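Local coordinates for protein Exo-beta-1,3-glucanase (Streptomyces sp. SirexAA-E, PDB 4PEY) that hydrolyses laminarin and laminarioligosaccharides as a secreted family 55 exo-beta-1,3-glucanase, producing glucose and laminaribiose, at residues D96-T105 against P147-G155. The protein carries 1 engineered substitution. Residues are numbered along the deposited sequence; the frame is centred on the assembly and turned at random.
With BGC (beta-D-glucopyranose), chain C; BGC (beta-D-glucopyranose), chain B; BGC (beta-D-glucopyranose), chain D; BGC (beta-D-glucopyranose), chain E.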
loop_
_atom_site.group_PDB
_atom_site.type_symbol
_atom_site.label_atom_id
_atom_site.label_comp_id
_atom_site.label_asym_id
_atom_site.label_seq_id
_atom_site.Cartn_x
_atom_site.Cartn_y
_atom_site.Cartn_z
ATOM N N ASP A 96 -11.368 -8.093 11.887
ATOM C CA ASP A 96 -11.573 -7.538 13.226
ATOM C C ASP A 96 -10.274 -7.756 14.002
ATOM O O ASP A 96 -9.290 -8.264 13.447
ATOM C CB ASP A 96 -12.781 -8.184 13.924
ATOM C CG ASP A 96 -13.375 -7.315 15.048
ATOM O OD1 ASP A 96 -12.784 -6.282 15.441
ATOM O OD2 ASP A 96 -14.444 -7.694 15.570
ATOM N N ALA A 97 -10.250 -7.368 15.271
ATOM C CA ALA A 97 -8.998 -7.366 16.014
ATOM C C ALA A 97 -9.031 -8.206 17.295
ATOM O O ALA A 97 -8.320 -7.909 18.254
ATOM C CB ALA A 97 -8.601 -5.929 16.334
ATOM N N GLY A 98 -9.833 -9.268 17.299
ATOM C CA GLY A 98 -9.958 -10.118 18.475
ATOM C C GLY A 98 -8.632 -10.690 18.960
ATOM O O GLY A 98 -8.389 -10.776 20.165
ATOM N N TRP A 99 -7.759 -11.051 18.021
ATOM C CA TRP A 99 -6.512 -11.733 18.369
ATOM C C TRP A 99 -5.564 -10.812 19.136
ATOM O O TRP A 99 -4.667 -11.278 19.844
ATOM C CB TRP A 99 -5.817 -12.261 17.109
ATOM C CG TRP A 99 -5.229 -11.164 16.263
ATOM C CD1 TRP A 99 -5.880 -10.401 15.328
ATOM C CD2 TRP A 99 -3.871 -10.698 16.286
ATOM N NE1 TRP A 99 -5.006 -9.495 14.766
ATOM C CE2 TRP A 99 -3.769 -9.657 15.335
ATOM C CE3 TRP A 99 -2.730 -11.065 17.015
ATOM C CZ2 TRP A 99 -2.575 -8.970 15.100
ATOM C CZ3 TRP A 99 -1.542 -10.386 16.775
ATOM C CH2 TRP A 99 -1.476 -9.348 15.825
ATOM N N PHE A 100 -5.764 -9.505 18.984
ATOM C CA PHE A 100 -4.904 -8.508 19.612
ATOM C C PHE A 100 -5.745 -7.661 20.565
ATOM O O PHE A 100 -5.473 -6.480 20.771
ATOM C CB PHE A 100 -4.222 -7.643 18.541
ATOM C CG PHE A 100 -2.922 -7.004 18.982
ATOM C CD1 PHE A 100 -2.024 -7.687 19.787
ATOM C CD2 PHE A 100 -2.582 -5.732 18.544
ATOM C CE1 PHE A 100 -0.823 -7.094 20.173
ATOM C CE2 PHE A 100 -1.387 -5.132 18.927
ATOM C CZ PHE A 100 -0.504 -5.813 19.736
ATOM N N ASP A 101 -6.784 -8.290 21.116
ATOM C CA ASP A 101 -7.650 -7.704 22.137
ATOM C C ASP A 101 -8.227 -6.341 21.761
ATOM O O ASP A 101 -8.274 -5.422 22.586
ATOM C CB ASP A 101 -6.893 -7.593 23.456
ATOM C CG ASP A 101 -6.461 -8.948 23.996
ATOM O OD1 ASP A 101 -7.154 -9.955 23.728
ATOM O OD2 ASP A 101 -5.426 -9.003 24.688
ATOM N N GLY A 102 -8.672 -6.219 20.516
ATOM C CA GLY A 102 -9.376 -5.029 20.072
ATOM C C GLY A 102 -8.496 -3.956 19.464
ATOM O O GLY A 102 -9.000 -2.945 18.966
ATOM N N ASN A 103 -7.184 -4.173 19.501
ATOM C CA ASN A 103 -6.207 -3.255 18.917
ATOM C C ASN A 103 -5.974 -3.679 17.467
ATOM O O ASN A 103 -5.468 -4.767 17.229
ATOM C CB ASN A 103 -4.907 -3.297 19.737
ATOM C CG ASN A 103 -3.835 -2.333 19.234
ATOM O OD1 ASN A 103 -3.802 -1.962 18.062
ATOM N ND2 ASN A 103 -2.928 -1.947 20.131
ATOM N N ALA A 104 -6.354 -2.836 16.509
ATOM C CA ALA A 104 -6.256 -3.186 15.084
ATOM C C ALA A 104 -4.959 -2.720 14.407
ATOM O O ALA A 104 -4.813 -2.874 13.186
ATOM C CB ALA A 104 -7.460 -2.620 14.319
ATOM N N THR A 105 -4.014 -2.181 15.178
ATOM C CA THR A 105 -2.819 -1.576 14.585
ATOM C C THR A 105 -1.754 -2.566 14.106
ATOM O O THR A 105 -0.691 -2.140 13.643
ATOM C CB THR A 105 -2.119 -0.581 15.554
ATOM O OG1 THR A 105 -1.673 -1.264 16.736
ATOM C CG2 THR A 105 -3.052 0.564 15.922
ATOM N N PRO A 147 -12.323 -1.577 14.639
ATOM C CA PRO A 147 -12.523 -2.856 15.324
ATOM C C PRO A 147 -13.706 -2.770 16.278
ATOM O O PRO A 147 -14.074 -1.668 16.700
ATOM C CB PRO A 147 -11.205 -3.058 16.083
ATOM C CG PRO A 147 -10.683 -1.668 16.298
ATOM C CD PRO A 147 -11.071 -0.916 15.048
ATOM N N ASP A 148 -14.305 -3.914 16.594
ATOM C CA ASP A 148 -15.366 -3.949 17.584
ATOM C C ASP A 148 -14.797 -3.421 18.892
ATOM O O ASP A 148 -13.778 -3.920 19.374
ATOM C CB ASP A 148 -15.906 -5.370 17.746
ATOM C CG ASP A 148 -17.214 -5.419 18.499
ATOM O OD1 ASP A 148 -17.808 -4.350 18.755
ATOM O OD2 ASP A 148 -17.659 -6.537 18.823
ATOM N N GLY A 149 -15.433 -2.390 19.442
ATOM C CA GLY A 149 -14.955 -1.755 20.656
ATOM C C GLY A 149 -14.288 -0.413 20.406
ATOM O O GLY A 149 -13.972 0.312 21.347
ATOM N N TYR A 150 -14.059 -0.102 19.132
ATOM C CA TYR A 150 -13.484 1.177 18.692
ATOM C C TYR A 150 -12.070 1.424 19.212
ATOM O O TYR A 150 -11.697 2.560 19.511
ATOM C CB TYR A 150 -14.393 2.343 19.094
ATOM C CG TYR A 150 -15.822 2.198 18.607
ATOM C CD1 TYR A 150 -16.873 2.059 19.507
ATOM C CD2 TYR A 150 -16.115 2.177 17.250
ATOM C CE1 TYR A 150 -18.176 1.924 19.063
ATOM C CE2 TYR A 150 -17.414 2.037 16.798
ATOM C CZ TYR A 150 -18.441 1.911 17.707
ATOM O OH TYR A 150 -19.738 1.774 17.259
ATOM N N GLY A 151 -11.282 0.356 19.290
ATOM C CA GLY A 151 -9.884 0.453 19.679
ATOM C C GLY A 151 -9.002 1.051 18.589
ATOM O O GLY A 151 -9.487 1.509 17.555
ATOM N N TRP A 152 -7.695 1.035 18.819
ATOM C CA TRP A 152 -6.748 1.709 17.939
ATOM C C TRP A 152 -6.715 1.122 16.526
ATOM O O TRP A 152 -6.774 -0.096 16.342
ATOM C CB TRP A 152 -5.343 1.644 18.528
ATOM C CG TRP A 152 -5.157 2.344 19.841
ATOM C CD1 TRP A 152 -6.083 3.075 20.544
ATOM C CD2 TRP A 152 -3.955 2.377 20.608
ATOM N NE1 TRP A 152 -5.518 3.556 21.705
ATOM C CE2 TRP A 152 -4.212 3.144 21.764
ATOM C CE3 TRP A 152 -2.679 1.832 20.427
ATOM C CZ2 TRP A 152 -3.241 3.373 22.735
ATOM C CZ3 TRP A 152 -1.716 2.062 21.391
ATOM C CH2 TRP A 152 -2.002 2.826 22.530
ATOM N N ALA A 153 -6.592 1.990 15.531
ATOM C CA ALA A 153 -6.537 1.540 14.143
ATOM C C ALA A 153 -5.797 2.556 13.286
ATOM O O ALA A 153 -5.965 3.765 13.473
ATOM C CB ALA A 153 -7.948 1.296 13.601
ATOM N N SER A 154 -4.998 2.061 12.337
ATOM C CA SER A 154 -4.139 2.921 11.522
ATOM C C SER A 154 -4.079 2.494 10.044
ATOM O O SER A 154 -3.012 2.139 9.528
ATOM C CB SER A 154 -2.730 2.952 12.131
ATOM O OG SER A 154 -1.832 3.763 11.387
ATOM N N GLY A 155 -5.228 2.535 9.367
ATOM C CA GLY A 155 -5.304 2.237 7.941
ATOM C C GLY A 155 -4.988 3.478 7.115
ATOM O O GLY A 155 -4.356 4.406 7.621
HETATM C C2 BGC C . -13.717 -9.662 18.617
HETATM C C3 BGC C . -14.285 -11.010 18.194
HETATM C C4 BGC C . -13.406 -12.163 18.675
HETATM C C5 BGC C . -13.073 -12.017 20.157
HETATM C C6 BGC C . -12.120 -13.127 20.621
HETATM C C1 BGC C . -13.333 -9.635 20.089
HETATM O O1 BGC C . -12.621 -8.430 20.318
HETATM O O2 BGC C . -14.672 -8.654 18.342
HETATM O O3 BGC C . -14.384 -11.017 16.785
HETATM O O4 BGC C . -14.076 -13.389 18.454
HETATM O O5 BGC C . -12.504 -10.744 20.413
HETATM O O6 BGC C . -10.948 -13.153 19.822
HETATM C C2 BGC B . -3.863 6.174 18.378
HETATM C C3 BGC B . -2.626 5.601 19.059
HETATM C C4 BGC B . -2.117 6.556 20.130
HETATM C C5 BGC B . -3.266 6.882 21.075
HETATM C C6 BGC B . -2.824 7.842 22.170
HETATM C C1 BGC B . -4.903 6.597 19.412
HETATM O O1 BGC B . -5.960 7.263 18.753
HETATM O O2 BGC B . -4.413 5.218 17.499
HETATM O O3 BGC B . -1.600 5.407 18.009
HETATM O O4 BGC B . -1.050 5.957 20.841
HETATM O O5 BGC B . -4.300 7.483 20.332
HETATM O O6 BGC B . -3.894 8.008 23.084
HETATM C C2 BGC D . -0.237 4.036 16.636
HETATM C C3 BGC D . 0.833 2.953 16.610
HETATM C C4 BGC D . 1.857 3.215 17.704
HETATM C C5 BGC D . 1.147 3.350 19.040
HETATM C C6 BGC D . 2.155 3.617 20.150
HETATM C C1 BGC D . -0.806 4.238 18.035
HETATM O O2 BGC D . -1.289 3.647 15.779
HETATM O O3 BGC D . 1.427 3.052 15.297
HETATM O O4 BGC D . 2.798 2.158 17.718
HETATM O O5 BGC D . 0.239 4.436 18.969
HETATM O O6 BGC D . 1.478 3.675 21.389
HETATM C C2 BGC E . -15.878 -10.993 14.858
HETATM C C3 BGC E . -17.062 -11.682 14.200
HETATM C C4 BGC E . -16.818 -13.185 14.147
HETATM C C5 BGC E . -16.440 -13.730 15.522
HETATM C C6 BGC E . -16.044 -15.201 15.411
HETATM C C1 BGC E . -15.647 -11.609 16.234
HETATM O O2 BGC E . -16.119 -9.605 14.962
HETATM O O3 BGC E . -17.222 -11.183 12.890
HETATM O O4 BGC E . -17.973 -13.841 13.670
HETATM O O5 BGC E . -15.371 -12.989 16.081
HETATM O O6 BGC E . -15.727 -15.702 16.689
HETATM O O HOH W 1 -11.925 -6.337 18.178
HETATM O O HOH W 2 -11.572 -2.461 19.754
#
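The carboxylate of D96 divides its work between backbone and sugar. CG anti to the backbone N (chi1 -158°) carries it to 147-155, where D96 OD1 accepts D148 N at 3.0 Å on its syn side, 26° out of plane, while A97 N reaches it from the opposite face; D96 OD2 accepts O2 of two glucose units, at 2.6 Å from that of chain E. An alanine in place of D96 removes the carboxylate, which would probably leave D148 N without this acceptor and the two sugar O2 hydroxyls without the oxygen they share. P147 sets CB against A97 CB and CG against A104 CB, each pair 3.9 Å apart, and a water joins G102 O, D148 O and G151 N. Farther along, A104 N donates to W152 O (2.8 Å), nearly in line with the carbonyl. N103 OD1 closes an Asx turn on T105 N (2.9 Å) and also accepts T105 OG1; its amide stands 69° to the W152 indole, with N103 ND2 3.8 Å from W152 CE3. T105 CG2 meets W152 CB at 3.6 Å. Glucose of chain B stacks on one indole face, C3 3.8 Å above its centre. Two loops between beta-helix strands thus join separate glycan sites: hydroxyl-to-carboxylate bonding at one end, carbohydrate-aromatic stacking in the substrate site at the other.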